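Anaerobically-induced outer membrane porin OprE (Pseudomonas aeruginosa, PDB 4FRX) probably forms a channel through the outer membrane that lets small solutes pass across it into the periplasm. Local coordinates at residues A[102-106]-A[167-172]; A[177-182]-A[217-221]; A[294-300]-A[343-349]. The contacts are given in a common frame with arbitrary orientation. Residues are numbered along the deposited sequence.

Interaction 1 of 3, residues A[102-106]-A[167-172]; sequences DFASL and KGRNST. With C8E ((hydroxyethyloxy)tri(ethyloxy)octane), chain D.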
ATOM      1  N   ASP A 102     -17.207  11.558 -14.084  1.00 15.65           N
ATOM      2  CA  ASP A 102     -15.861  11.994 -13.755  1.00 14.56           C
ATOM      3  C   ASP A 102     -15.800  12.328 -12.285  1.00 17.90           C
ATOM      4  O   ASP A 102     -16.829  12.591 -11.658  1.00 14.87           O
ATOM      5  CB  ASP A 102     -15.492  13.238 -14.570  1.00 14.25           C
ATOM      6  CG  ASP A 102     -16.487  14.367 -14.382  1.00 22.70           C
ATOM      7  OD1 ASP A 102     -17.507  14.389 -15.104  1.00 26.89           O
ATOM      8  OD2 ASP A 102     -16.255  15.225 -13.503  1.00 23.15           O
ATOM      9  N   PHE A 103     -14.590  12.302 -11.740  1.00 11.37           N
ATOM     10  CA  PHE A 103     -14.359  12.747 -10.374  1.00 12.77           C
ATOM     11  C   PHE A 103     -12.971  13.355 -10.222  1.00 13.25           C
ATOM     12  O   PHE A 103     -12.038  12.990 -10.944  1.00 14.41           O
ATOM     13  CB  PHE A 103     -14.671  11.645  -9.332  1.00 13.13           C
ATOM     14  CG  PHE A 103     -13.687  10.500  -9.293  1.00 10.98           C
ATOM     15  CD1 PHE A 103     -13.487   9.681 -10.396  1.00 15.40           C
ATOM     16  CD2 PHE A 103     -13.030  10.185  -8.103  1.00 13.59           C
ATOM     17  CE1 PHE A 103     -12.598   8.601 -10.332  1.00 15.15           C
ATOM     18  CE2 PHE A 103     -12.142   9.116  -8.035  1.00 14.52           C
ATOM     19  CZ  PHE A 103     -11.931   8.320  -9.151  1.00 12.79           C
ATOM     20  N   ALA A 104     -12.853  14.321  -9.315  1.00 12.63           N
ATOM     21  CA  ALA A 104     -11.601  15.055  -9.163  1.00 11.01           C
ATOM     22  C   ALA A 104     -11.390  15.516  -7.739  1.00 15.92           C
ATOM     23  O   ALA A 104     -12.342  15.730  -6.987  1.00 14.83           O
ATOM     24  CB  ALA A 104     -11.562  16.257 -10.098  1.00  9.76           C
ATOM     25  N   SER A 105     -10.130  15.701  -7.376  1.00 14.38           N
ATOM     26  CA  SER A 105      -9.819  16.244  -6.068  1.00 14.81           C
ATOM     27  C   SER A 105      -8.525  17.028  -6.153  1.00  9.88           C
ATOM     28  O   SER A 105      -7.737  16.859  -7.086  1.00  9.13           O
ATOM     29  CB  SER A 105      -9.734  15.138  -5.014  1.00 16.74           C
ATOM     30  OG  SER A 105      -8.813  14.134  -5.392  1.00 14.37           O
ATOM     31  N   LEU A 106      -8.345  17.920  -5.194  1.00 10.87           N
ATOM     32  CA  LEU A 106      -7.131  18.712  -5.087  1.00 11.62           C
ATOM     33  C   LEU A 106      -6.618  18.584  -3.663  1.00 15.49           C
ATOM     34  O   LEU A 106      -7.346  18.870  -2.719  1.00 14.81           O
ATOM     35  CB  LEU A 106      -7.434  20.176  -5.376  1.00 10.59           C
ATOM     36  CG  LEU A 106      -6.231  21.110  -5.236  1.00 15.94           C
ATOM     37  CD1 LEU A 106      -5.143  20.705  -6.224  1.00 14.85           C
ATOM     38  CD2 LEU A 106      -6.655  22.552  -5.446  1.00 24.23           C
ATOM     39  N   LYS A 167      -8.632   9.723   1.790  1.00 12.11           N
ATOM     40  CA  LYS A 167      -9.519   9.763   0.628  1.00  8.78           C
ATOM     41  C   LYS A 167      -9.249   8.526  -0.222  1.00 10.63           C
ATOM     42  O   LYS A 167      -8.141   8.346  -0.717  1.00  8.82           O
ATOM     43  CB  LYS A 167      -9.229  11.009  -0.210  1.00  9.74           C
ATOM     44  CG  LYS A 167      -9.971  11.036  -1.548  1.00  9.43           C
ATOM     45  CD  LYS A 167      -9.234  11.904  -2.552  1.00 15.66           C
ATOM     46  CE  LYS A 167      -7.906  11.270  -2.962  1.00 14.50           C
ATOM     47  NZ  LYS A 167      -8.116  10.055  -3.791  1.00 14.13           N
ATOM     48  N   GLY A 168     -10.264   7.683  -0.394  1.00 10.82           N
ATOM     49  CA  GLY A 168     -10.115   6.453  -1.146  1.00 11.80           C
ATOM     50  C   GLY A 168      -9.787   6.637  -2.614  1.00 12.20           C
ATOM     51  O   GLY A 168      -9.948   7.722  -3.175  1.00 11.80           O
ATOM     52  N   ARG A 169      -9.334   5.561  -3.249  1.00  9.19           N
ATOM     53  CA  ARG A 169      -8.976   5.618  -4.663  1.00 12.69           C
ATOM     54  C   ARG A 169     -10.199   5.913  -5.540  1.00 11.70           C
ATOM     55  O   ARG A 169     -10.068   6.483  -6.627  1.00 12.24           O
ATOM     56  CB  ARG A 169      -8.296   4.305  -5.091  1.00 12.80           C
ATOM     57  CG  ARG A 169      -9.186   3.080  -4.938  1.00  9.45           C
ATOM     58  CD  ARG A 169      -8.363   1.801  -4.889  1.00  6.81           C
ATOM     59  NE  ARG A 169      -9.231   0.650  -4.655  1.00  8.10           N
ATOM     60  CZ  ARG A 169      -8.812  -0.606  -4.619  1.00 14.28           C
ATOM     61  NH1 ARG A 169      -7.520  -0.875  -4.758  1.00 12.91           N
ATOM     62  NH2 ARG A 169      -9.681  -1.586  -4.407  1.00 16.69           N
ATOM     63  N   ASN A 170     -11.385   5.556  -5.044  1.00 12.57           N
ATOM     64  CA  ASN A 170     -12.631   5.702  -5.787  1.00 11.27           C
ATOM     65  C   ASN A 170     -13.537   6.777  -5.185  1.00 13.47           C
ATOM     66  O   ASN A 170     -14.766   6.690  -5.282  1.00 14.88           O
ATOM     67  CB  ASN A 170     -13.390   4.381  -5.777  1.00 14.86           C
ATOM     68  CG  ASN A 170     -13.740   3.935  -4.363  1.00 15.18           C
ATOM     69  OD1 ASN A 170     -13.144   4.406  -3.390  1.00 12.41           O
ATOM     70  ND2 ASN A 170     -14.702   3.028  -4.244  1.00 16.47           N
ATOM     71  N   SER A 171     -12.931   7.782  -4.565  1.00 13.33           N
ATOM     72  CA  SER A 171     -13.683   8.809  -3.847  1.00 19.46           C
ATOM     73  C   SER A 171     -13.063  10.199  -3.995  1.00 15.29           C
ATOM     74  O   SER A 171     -11.896  10.334  -4.374  1.00 15.21           O
ATOM     75  CB  SER A 171     -13.766   8.445  -2.363  1.00 27.21           C
ATOM     76  OG  SER A 171     -14.414   9.466  -1.624  1.00 26.90           O
ATOM     77  N   THR A 172     -13.845  11.232  -3.693  1.00 10.72           N
ATOM     78  CA  THR A 172     -13.305  12.592  -3.610  1.00 16.73           C
ATOM     79  C   THR A 172     -13.296  13.094  -2.167  1.00 19.00           C
ATOM     80  O   THR A 172     -12.831  14.203  -1.896  1.00 20.18           O
ATOM     81  CB  THR A 172     -14.156  13.595  -4.416  1.00 17.96           C
ATOM     82  OG1 THR A 172     -15.474  13.643  -3.855  1.00 21.36           O
ATOM     83  CG2 THR A 172     -14.248  13.184  -5.886  1.00 18.57           C
TER
HETATM   84  C1  C8E D 502      -5.223  17.359 -14.345  1.00 20.52           C
HETATM   85  C2  C8E D 502      -5.587  17.343 -12.863  1.00 18.97           C
HETATM   86  C3  C8E D 502      -6.931  18.027 -12.651  1.00 19.81           C
HETATM   87  C4  C8E D 502      -7.382  17.966 -11.199  1.00 20.14           C
HETATM   88  C5  C8E D 502      -8.731  18.661 -11.038  1.00 22.64           C
HETATM   89  C6  C8E D 502      -8.965  19.207  -9.631  1.00 21.91           C
HETATM   90  C7  C8E D 502     -10.313  19.921  -9.604  1.00 24.52           C
HETATM   91  C8  C8E D 502     -10.549  20.630  -8.277  1.00 34.19           C
HETATM   92  O9  C8E D 502     -11.579  19.985  -7.565  1.00 35.99           O
HETATM   93  O   HOH W   1      -9.694  11.761  -6.305  1.00 31.59           O
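Residues 102-106 begin strand 102-114 and are fully extended, whereas 167-172 leave the end of strand 156-167 through a type I turn from Gly-168 to Ser-171, closed by Ser-171 N to Gly-168 O (3.3 Å). The two backbones approach most closely at Ser-105 and Thr-172, whose CA atoms lie 5.6 Å apart, and side chains bridge the gap. The Phe-103 ring rests against the turn, its CZ 3.6 Å from Arg-169 O, while Phe-103 CB meets Thr-172 CG2 at 3.8 Å. That methyl also reaches Ala-104 O (3.4 Å). Beside the ring, a water binds Ser-105 OG (2.7 Å) and donates to Ser-171 O (3.3 Å). Lys-167 NZ bonds Gly-168 O (3.0 Å) and also Pro-140 O; Arg-169 is further held by Asn-134 and Gly-318. Ala-104 points away from the turn, its CB 3.8 Å from C5 of the bound detergent, consistent with the lipid-facing side of the wall, while Phe-103 and Ser-105 face the loop: a connecting loop folded against the inner side of a porin barrel.

Interaction 2 of 3, residues A[177-182]-A[217-221]; sequences LSIAGA and LDDFY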
ATOM      1  N   LEU A 177     -10.438   7.132   9.757  1.00 10.16           N
ATOM      2  CA  LEU A 177      -9.695   5.883   9.527  1.00  8.43           C
ATOM      3  C   LEU A 177     -10.321   4.654  10.202  1.00  9.23           C
ATOM      4  O   LEU A 177     -10.876   4.745  11.289  1.00 12.27           O
ATOM      5  CB  LEU A 177      -8.247   6.061   9.996  1.00  6.60           C
ATOM      6  CG  LEU A 177      -7.540   7.307   9.447  1.00 13.94           C
ATOM      7  CD1 LEU A 177      -6.223   7.565  10.157  1.00 15.15           C
ATOM      8  CD2 LEU A 177      -7.316   7.170   7.948  1.00 14.66           C
ATOM      9  N   SER A 178     -10.220   3.491   9.571  1.00  7.24           N
ATOM     10  CA  SER A 178     -10.760   2.289  10.197  1.00  6.47           C
ATOM     11  C   SER A 178      -9.929   1.073   9.780  1.00 12.27           C
ATOM     12  O   SER A 178      -8.905   1.218   9.106  1.00 13.39           O
ATOM     13  CB  SER A 178     -12.252   2.105   9.871  1.00  9.07           C
ATOM     14  OG  SER A 178     -12.832   1.077  10.664  1.00 18.92           O
ATOM     15  N   ILE A 179     -10.355  -0.106  10.227  1.00 11.24           N
ATOM     16  CA  ILE A 179      -9.696  -1.366   9.900  1.00 13.04           C
ATOM     17  C   ILE A 179     -10.785  -2.377   9.535  1.00 14.53           C
ATOM     18  O   ILE A 179     -11.963  -2.135   9.822  1.00 12.93           O
ATOM     19  CB  ILE A 179      -8.853  -1.904  11.090  1.00  7.54           C
ATOM     20  CG1 ILE A 179      -9.748  -2.319  12.258  1.00 12.41           C
ATOM     21  CG2 ILE A 179      -7.803  -0.867  11.553  1.00 12.20           C
ATOM     22  CD1 ILE A 179      -8.975  -2.873  13.451  1.00 16.57           C
ATOM     23  N   ALA A 180     -10.400  -3.483   8.895  1.00 10.91           N
ATOM     24  CA  ALA A 180     -11.334  -4.556   8.528  1.00 13.36           C
ATOM     25  C   ALA A 180     -12.021  -5.091   9.772  1.00 10.94           C
ATOM     26  O   ALA A 180     -11.364  -5.336  10.790  1.00 10.47           O
ATOM     27  CB  ALA A 180     -10.596  -5.702   7.812  1.00  8.24           C
ATOM     28  N   GLY A 181     -13.338  -5.266   9.684  1.00 12.08           N
ATOM     29  CA  GLY A 181     -14.126  -5.716  10.815  1.00 13.46           C
ATOM     30  C   GLY A 181     -14.967  -4.593  11.386  1.00 13.74           C
ATOM     31  O   GLY A 181     -16.047  -4.820  11.910  1.00 16.02           O
ATOM     32  N   ALA A 182     -14.469  -3.374  11.272  1.00  8.04           N
ATOM     33  CA  ALA A 182     -15.196  -2.215  11.790  1.00 16.99           C
ATOM     34  C   ALA A 182     -15.470  -1.208  10.693  1.00 17.89           C
ATOM     35  O   ALA A 182     -16.028  -0.134  10.955  1.00 17.76           O
ATOM     36  CB  ALA A 182     -14.411  -1.550  12.900  1.00 13.83           C
ATOM     37  N   LEU A 217      -3.388   3.278  15.663  1.00 10.44           N
ATOM     38  CA  LEU A 217      -4.708   3.804  15.354  1.00  6.49           C
ATOM     39  C   LEU A 217      -5.467   3.922  16.656  1.00 10.69           C
ATOM     40  O   LEU A 217      -5.778   2.912  17.304  1.00 10.07           O
ATOM     41  CB  LEU A 217      -5.476   2.904  14.388  1.00 11.32           C
ATOM     42  CG  LEU A 217      -6.845   3.482  13.999  1.00 10.35           C
ATOM     43  CD1 LEU A 217      -6.720   4.851  13.325  1.00 10.24           C
ATOM     44  CD2 LEU A 217      -7.625   2.503  13.099  1.00  8.53           C
ATOM     45  N   ASP A 218      -5.751   5.155  17.055  1.00  8.88           N
ATOM     46  CA  ASP A 218      -6.404   5.374  18.338  1.00 14.99           C
ATOM     47  C   ASP A 218      -7.731   4.617  18.462  1.00 13.65           C
ATOM     48  O   ASP A 218      -8.566   4.657  17.552  1.00 14.44           O
ATOM     49  CB  ASP A 218      -6.591   6.865  18.606  1.00 18.16           C
ATOM     50  CG  ASP A 218      -6.985   7.143  20.045  1.00 34.02           C
ATOM     51  OD1 ASP A 218      -6.132   6.947  20.940  1.00 29.85           O
ATOM     52  OD2 ASP A 218      -8.151   7.534  20.281  1.00 40.85           O
ATOM     53  N   ASP A 219      -7.879   3.919  19.594  1.00 11.03           N
ATOM     54  CA  ASP A 219      -9.045   3.096  19.949  1.00 15.08           C
ATOM     55  C   ASP A 219      -9.118   1.758  19.237  1.00 12.81           C
ATOM     56  O   ASP A 219     -10.071   1.003  19.430  1.00 10.94           O
ATOM     57  CB  ASP A 219     -10.360   3.859  19.788  1.00 15.19           C
ATOM     58  CG  ASP A 219     -10.611   4.805  20.940  1.00 22.82           C
ATOM     59  OD1 ASP A 219     -10.261   4.427  22.079  1.00 22.91           O
ATOM     60  OD2 ASP A 219     -11.141   5.915  20.706  1.00 22.10           O
ATOM     61  N   PHE A 220      -8.100   1.464  18.438  1.00  7.21           N
ATOM     62  CA  PHE A 220      -8.060   0.214  17.695  1.00  8.11           C
ATOM     63  C   PHE A 220      -6.803  -0.596  17.980  1.00  9.74           C
ATOM     64  O   PHE A 220      -6.902  -1.710  18.494  1.00 10.90           O
ATOM     65  CB  PHE A 220      -8.212   0.443  16.188  1.00  7.99           C
ATOM     66  CG  PHE A 220      -9.634   0.710  15.757  1.00  9.78           C
ATOM     67  CD1 PHE A 220     -10.521  -0.341  15.564  1.00 10.37           C
ATOM     68  CD2 PHE A 220     -10.077   2.010  15.561  1.00  8.92           C
ATOM     69  CE1 PHE A 220     -11.845  -0.104  15.168  1.00 10.87           C
ATOM     70  CE2 PHE A 220     -11.386   2.268  15.173  1.00  9.93           C
ATOM     71  CZ  PHE A 220     -12.272   1.206  14.957  1.00 12.73           C
ATOM     72  N   TYR A 221      -5.625  -0.059  17.655  1.00  6.58           N
ATOM     73  CA  TYR A 221      -4.441  -0.881  17.799  1.00  4.98           C
ATOM     74  C   TYR A 221      -3.141  -0.121  17.958  1.00  4.38           C
ATOM     75  O   TYR A 221      -3.043   1.035  17.578  1.00  8.05           O
ATOM     76  CB  TYR A 221      -4.328  -1.875  16.622  1.00  8.81           C
ATOM     77  CG  TYR A 221      -3.958  -1.265  15.277  1.00 10.15           C
ATOM     78  CD1 TYR A 221      -2.626  -1.034  14.939  1.00 11.75           C
ATOM     79  CD2 TYR A 221      -4.940  -0.957  14.326  1.00  7.96           C
ATOM     80  CE1 TYR A 221      -2.278  -0.482  13.699  1.00 18.37           C
ATOM     81  CE2 TYR A 221      -4.592  -0.402  13.084  1.00 11.03           C
ATOM     82  CZ  TYR A 221      -3.266  -0.173  12.777  1.00 13.46           C
ATOM     83  OH  TYR A 221      -2.919   0.370  11.545  1.00  9.62           O
TER
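Two tight turns face each other here across a gap filled by side chains. One is closed by Ala-182 N to Ile-179 O (3.1 Å), with Gly-181 at a positive phi of 107° that suits glycine; the other by Phe-220 N and Tyr-221 N, both 3.0 Å from Leu-217 O. The backbones stand well apart, with CA atoms 7.9 Å apart for Leu-177 and Leu-217 and 8.1 Å for Ile-179 and Phe-220. Ile-179 is the central bump, entering a hollow formed by Leu-217, Phe-220 and Tyr-221. Its CG2 methyl lies 3.7 Å from Leu-217 CD2 and 3.6 Å from Tyr-221 CE2, at the edge of the tyrosine ring, while its CD1 meets Phe-220 CD1 at 3.6 Å. Phe-220 is the answering bump: its ring fits the curve of the first turn, touching Ala-182 CB through CE1 (3.7 Å) as well as Ile-179. Leu-217 fills the next recess, its CD1 against Leu-177 CB (3.9 Å). The contact is thus apolar and buried; Ser-178 turns its hydroxyl to Arg-190 O. Phe-195 of strand 195-203 touches Leu-177, Leu-217 and Tyr-221, while Tyr-264, just before the short strand 266-267, meets the Phe-220 ring and Leu-313 adjoins Tyr-221, so the turn joining strands 208-217 and 221-234 is packed among loops at the barrel end.

Interaction 3 of 3, residues A[294-300]-A[343-349]; sequences GHSIGAG and QVRYGYD. With C8E ((hydroxyethyloxy)tri(ethyloxy)octane), chain E.
Strands 295-300 and 343-349, both extended, run antiparallel, axes 4.5 Å apart and at 170°. Non-hydrogen-bonded pairs His-295/Tyr-348, Ile-297/Tyr-346 and Ala-299/Val-344 alternate with hydrogen-bonded ones: Ser-296 N to Gly-347 O 2.9 Å, Gly-347 N to Ser-296 O 2.8 Å; Gly-298 N to Arg-345 O 2.9 Å, Arg-345 N to Gly-298 O 2.8 Å; Gly-300 N to Gln-343 O 2.9 Å, Gln-343 N to Gly-300 O 3.0 Å. Gly-294, just before the strand, has a turn conformation (phi 96°, psi -24°) that calls for glycine; its O accepts Asp-349 N at 3.0 Å. Tyr-346 (chi1 t, chi2 73°) swings its ring towards strand 295-300, so that its OH hydrogen-bonds His-295 ND1 at 2.5 Å; its CD1 touches Ile-297 CD1 at 4.2 Å. His-295 (chi1 m) also meets the Tyr-348 ring obliquely, centroids 4.7 Å apart. A detergent adjoins this aromatic cluster, its C2 3.9 Å from Tyr-346 OH and over one face of the Tyr-348 ring, as expected of a porin's membrane-facing aromatic girdle. On the other face, Gln-343 (chi1 p, chi2 t) accepts at OE1 from Arg-345 NE (2.7 Å) and NH2 (3.0 Å) and gives NE2 to Ile-326 O. Gly-347 leaves room there: an ideal CB would clash with Ser-296 OG. This antiparallel strand pair of the barrel wall is continued by strand 280-292 beside 295-300 and strand 358-370 beside 343-349.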
ATOM      1  N   GLY A 294      19.620 -11.761 -15.331  1.00 21.60           N
ATOM      2  CA  GLY A 294      18.299 -11.328 -15.730  1.00 20.65           C
ATOM      3  C   GLY A 294      17.194 -12.057 -14.989  1.00 14.47           C
ATOM      4  O   GLY A 294      16.082 -11.529 -14.882  1.00 15.29           O
ATOM      5  N   HIS A 295      17.500 -13.259 -14.492  1.00 15.70           N
ATOM      6  CA  HIS A 295      16.526 -14.079 -13.779  1.00 18.05           C
ATOM      7  C   HIS A 295      16.471 -13.694 -12.310  1.00 21.38           C
ATOM      8  O   HIS A 295      17.506 -13.479 -11.678  1.00 16.75           O
ATOM      9  CB  HIS A 295      16.900 -15.564 -13.842  1.00 19.36           C
ATOM     10  CG  HIS A 295      16.978 -16.130 -15.226  1.00 21.14           C
ATOM     11  ND1 HIS A 295      15.867 -16.567 -15.913  1.00 20.42           N
ATOM     12  CD2 HIS A 295      18.040 -16.381 -16.031  1.00 21.56           C
ATOM     13  CE1 HIS A 295      16.236 -17.035 -17.093  1.00 24.75           C
ATOM     14  NE2 HIS A 295      17.549 -16.935 -17.189  1.00 18.34           N
ATOM     15  N   SER A 296      15.264 -13.648 -11.757  1.00 21.92           N
ATOM     16  CA  SER A 296      15.113 -13.561 -10.312  1.00 20.61           C
ATOM     17  C   SER A 296      14.232 -14.710  -9.837  1.00 16.06           C
ATOM     18  O   SER A 296      13.168 -14.971 -10.399  1.00 18.74           O
ATOM     19  CB  SER A 296      14.537 -12.203  -9.881  1.00 26.94           C
ATOM     20  OG  SER A 296      13.212 -12.022 -10.356  1.00 34.27           O
ATOM     21  N   ILE A 297      14.702 -15.417  -8.822  1.00 13.32           N
ATOM     22  CA  ILE A 297      13.929 -16.504  -8.250  1.00 14.17           C
ATOM     23  C   ILE A 297      13.819 -16.297  -6.739  1.00 14.78           C
ATOM     24  O   ILE A 297      14.813 -16.074  -6.052  1.00 13.39           O
ATOM     25  CB  ILE A 297      14.528 -17.893  -8.616  1.00 22.92           C
ATOM     26  CG1 ILE A 297      13.592 -19.017  -8.174  1.00 32.00           C
ATOM     27  CG2 ILE A 297      15.909 -18.074  -8.020  1.00 28.61           C
ATOM     28  CD1 ILE A 297      12.382 -19.187  -9.075  1.00 47.30           C
ATOM     29  N   GLY A 298      12.590 -16.352  -6.230  1.00 20.43           N
ATOM     30  CA  GLY A 298      12.349 -16.085  -4.823  1.00 20.13           C
ATOM     31  C   GLY A 298      11.502 -17.131  -4.116  1.00  8.18           C
ATOM     32  O   GLY A 298      10.686 -17.819  -4.731  1.00 12.94           O
ATOM     33  N   ALA A 299      11.715 -17.257  -2.816  1.00  8.23           N
ATOM     34  CA  ALA A 299      10.903 -18.143  -1.987  1.00 13.31           C
ATOM     35  C   ALA A 299      10.664 -17.485  -0.637  1.00  8.66           C
ATOM     36  O   ALA A 299      11.576 -16.927  -0.058  1.00  9.63           O
ATOM     37  CB  ALA A 299      11.583 -19.494  -1.812  1.00 14.53           C
ATOM     38  N   GLY A 300       9.435 -17.556  -0.125  1.00 11.09           N
ATOM     39  CA  GLY A 300       9.125 -16.840   1.101  1.00 15.64           C
ATOM     40  C   GLY A 300       8.153 -17.588   1.990  1.00  6.87           C
ATOM     41  O   GLY A 300       7.425 -18.452   1.520  1.00 10.73           O
ATOM     42  N   GLN A 343       5.314 -18.958  -0.551  1.00 10.94           N
ATOM     43  CA  GLN A 343       5.232 -18.364  -1.872  1.00 10.67           C
ATOM     44  C   GLN A 343       6.508 -18.594  -2.652  1.00 10.45           C
ATOM     45  O   GLN A 343       7.589 -18.731  -2.078  1.00  8.43           O
ATOM     46  CB  GLN A 343       4.947 -16.865  -1.776  1.00  7.00           C
ATOM     47  CG  GLN A 343       6.084 -16.066  -1.134  1.00  8.34           C
ATOM     48  CD  GLN A 343       5.788 -14.588  -1.110  1.00  9.41           C
ATOM     49  OE1 GLN A 343       6.265 -13.829  -1.952  1.00 13.37           O
ATOM     50  NE2 GLN A 343       4.994 -14.170  -0.141  1.00  7.36           N
ATOM     51  N   VAL A 344       6.360 -18.651  -3.967  1.00  9.36           N
ATOM     52  CA  VAL A 344       7.500 -18.695  -4.864  1.00 12.64           C
ATOM     53  C   VAL A 344       7.344 -17.612  -5.912  1.00 10.09           C
ATOM     54  O   VAL A 344       6.229 -17.320  -6.359  1.00 10.80           O
ATOM     55  CB  VAL A 344       7.669 -20.085  -5.520  1.00 10.88           C
ATOM     56  CG1 VAL A 344       7.971 -21.118  -4.451  1.00 12.35           C
ATOM     57  CG2 VAL A 344       6.429 -20.473  -6.298  1.00 17.74           C
ATOM     58  N   ARG A 345       8.462 -16.999  -6.279  1.00 10.81           N
ATOM     59  CA  ARG A 345       8.454 -15.907  -7.238  1.00 10.54           C
ATOM     60  C   ARG A 345       9.432 -16.186  -8.365  1.00 13.05           C
ATOM     61  O   ARG A 345      10.499 -16.740  -8.132  1.00 14.24           O
ATOM     62  CB  ARG A 345       8.885 -14.611  -6.559  1.00 15.95           C
ATOM     63  CG  ARG A 345       7.996 -14.170  -5.423  1.00  9.64           C
ATOM     64  CD  ARG A 345       8.435 -12.805  -4.910  1.00  9.30           C
ATOM     65  NE  ARG A 345       7.586 -12.400  -3.803  1.00 11.67           N
ATOM     66  CZ  ARG A 345       7.499 -11.162  -3.338  1.00 16.12           C
ATOM     67  NH1 ARG A 345       8.212 -10.187  -3.900  1.00 18.59           N
ATOM     68  NH2 ARG A 345       6.687 -10.901  -2.322  1.00 16.90           N
ATOM     69  N   TYR A 346       9.060 -15.804  -9.579  1.00  9.15           N
ATOM     70  CA  TYR A 346       9.996 -15.806 -10.697  1.00  8.91           C
ATOM     71  C   TYR A 346       9.857 -14.525 -11.513  1.00 13.17           C
ATOM     72  O   TYR A 346       8.746 -14.062 -11.793  1.00 12.03           O
ATOM     73  CB  TYR A 346       9.820 -17.007 -11.625  1.00 13.37           C
ATOM     74  CG  TYR A 346      10.744 -16.908 -12.818  1.00 16.14           C
ATOM     75  CD1 TYR A 346      12.108 -17.118 -12.676  1.00 18.14           C
ATOM     76  CD2 TYR A 346      10.262 -16.554 -14.076  1.00 18.97           C
ATOM     77  CE1 TYR A 346      12.972 -17.001 -13.754  1.00 17.15           C
ATOM     78  CE2 TYR A 346      11.117 -16.438 -15.165  1.00 22.21           C
ATOM     79  CZ  TYR A 346      12.471 -16.669 -14.997  1.00 22.95           C
ATOM     80  OH  TYR A 346      13.332 -16.557 -16.070  1.00 18.25           O
ATOM     81  N   GLY A 347      10.994 -13.974 -11.915  1.00 12.33           N
ATOM     82  CA  GLY A 347      11.001 -12.820 -12.797  1.00 16.79           C
ATOM     83  C   GLY A 347      12.089 -12.887 -13.848  1.00 13.05           C
ATOM     84  O   GLY A 347      13.103 -13.554 -13.663  1.00 13.38           O
ATOM     85  N   TYR A 348      11.865 -12.209 -14.967  1.00 18.53           N
ATOM     86  CA  TYR A 348      12.895 -12.085 -15.993  1.00 20.28           C
ATOM     87  C   TYR A 348      12.896 -10.688 -16.576  1.00 13.52           C
ATOM     88  O   TYR A 348      11.847 -10.176 -16.977  1.00 15.11           O
ATOM     89  CB  TYR A 348      12.710 -13.104 -17.117  1.00 17.59           C
ATOM     90  CG  TYR A 348      13.914 -13.151 -18.045  1.00 19.05           C
ATOM     91  CD1 TYR A 348      15.130 -13.649 -17.592  1.00 22.40           C
ATOM     92  CD2 TYR A 348      13.843 -12.679 -19.349  1.00 17.96           C
ATOM     93  CE1 TYR A 348      16.236 -13.698 -18.405  1.00 28.28           C
ATOM     94  CE2 TYR A 348      14.960 -12.723 -20.186  1.00 20.41           C
ATOM     95  CZ  TYR A 348      16.153 -13.240 -19.696  1.00 27.27           C
ATOM     96  OH  TYR A 348      17.282 -13.302 -20.480  1.00 32.38           O
ATOM     97  N   ASP A 349      14.079 -10.083 -16.604  1.00 17.66           N
ATOM     98  CA  ASP A 349      14.296  -8.772 -17.212  1.00 21.28           C
ATOM     99  C   ASP A 349      14.876  -8.982 -18.603  1.00 22.33           C
ATOM    100  O   ASP A 349      16.000  -9.457 -18.742  1.00 19.23           O
ATOM    101  CB  ASP A 349      15.271  -7.962 -16.354  1.00 24.53           C
ATOM    102  CG  ASP A 349      15.505  -6.549 -16.889  1.00 31.03           C
ATOM    103  OD1 ASP A 349      15.240  -6.283 -18.082  1.00 25.06           O
ATOM    104  OD2 ASP A 349      15.960  -5.694 -16.103  1.00 34.68           O
TER
HETATM  105  C1  C8E E 503      14.138 -17.609 -20.843  1.00 38.19           C
HETATM  106  C2  C8E E 503      13.522 -16.542 -19.947  1.00 37.24           C
HETATM  107  C3  C8E E 503      12.125 -16.157 -20.431  1.00 36.23           C
HETATM  108  C4  C8E E 503      11.184 -15.952 -19.251  1.00 32.82           C
HETATM  109  C5  C8E E 503       9.793 -16.483 -19.560  1.00 34.88           C
HETATM  110  C6  C8E E 503       8.845 -15.322 -19.839  1.00 33.31           C
HETATM  111  C7  C8E E 503       7.514 -15.799 -20.413  1.00 26.52           C
HETATM  112  C8  C8E E 503       6.443 -14.749 -20.173  1.00 32.38           C
HETATM  113  O9  C8E E 503       5.650 -14.585 -21.323  1.00 35.77           O
HETATM  114  C10 C8E E 503       4.387 -15.188 -21.187  1.00 31.84           C
HETATM  115  C11 C8E E 503       3.345 -14.325 -21.888  1.00 28.70           C

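How the interactions relate
From the N terminus, interaction 1 comes first: strand 102-114 meets the connection that follows strand 156-167, closing a 60-residue span. The same connection runs on through strand 174-176 into 177-182, where interaction 2 joins it to the turn 217-221, closing 34 residues. Interaction 3 closes 42, pairing adjacent wall strands 295-305 and 340-349 on the opposite side of the chain's centre from interactions 1 and 2, its centre about 35 Å from each of theirs. The three follow in series, neither nesting nor crossing, and none touches another; interactions 1 and 2 come within about 7 Å at their nearest atoms. The excursion enclosed by interaction 3 nevertheless reaches back, Gly-318 to Arg-169 and Leu-313 to Tyr-221, linking wall and loops.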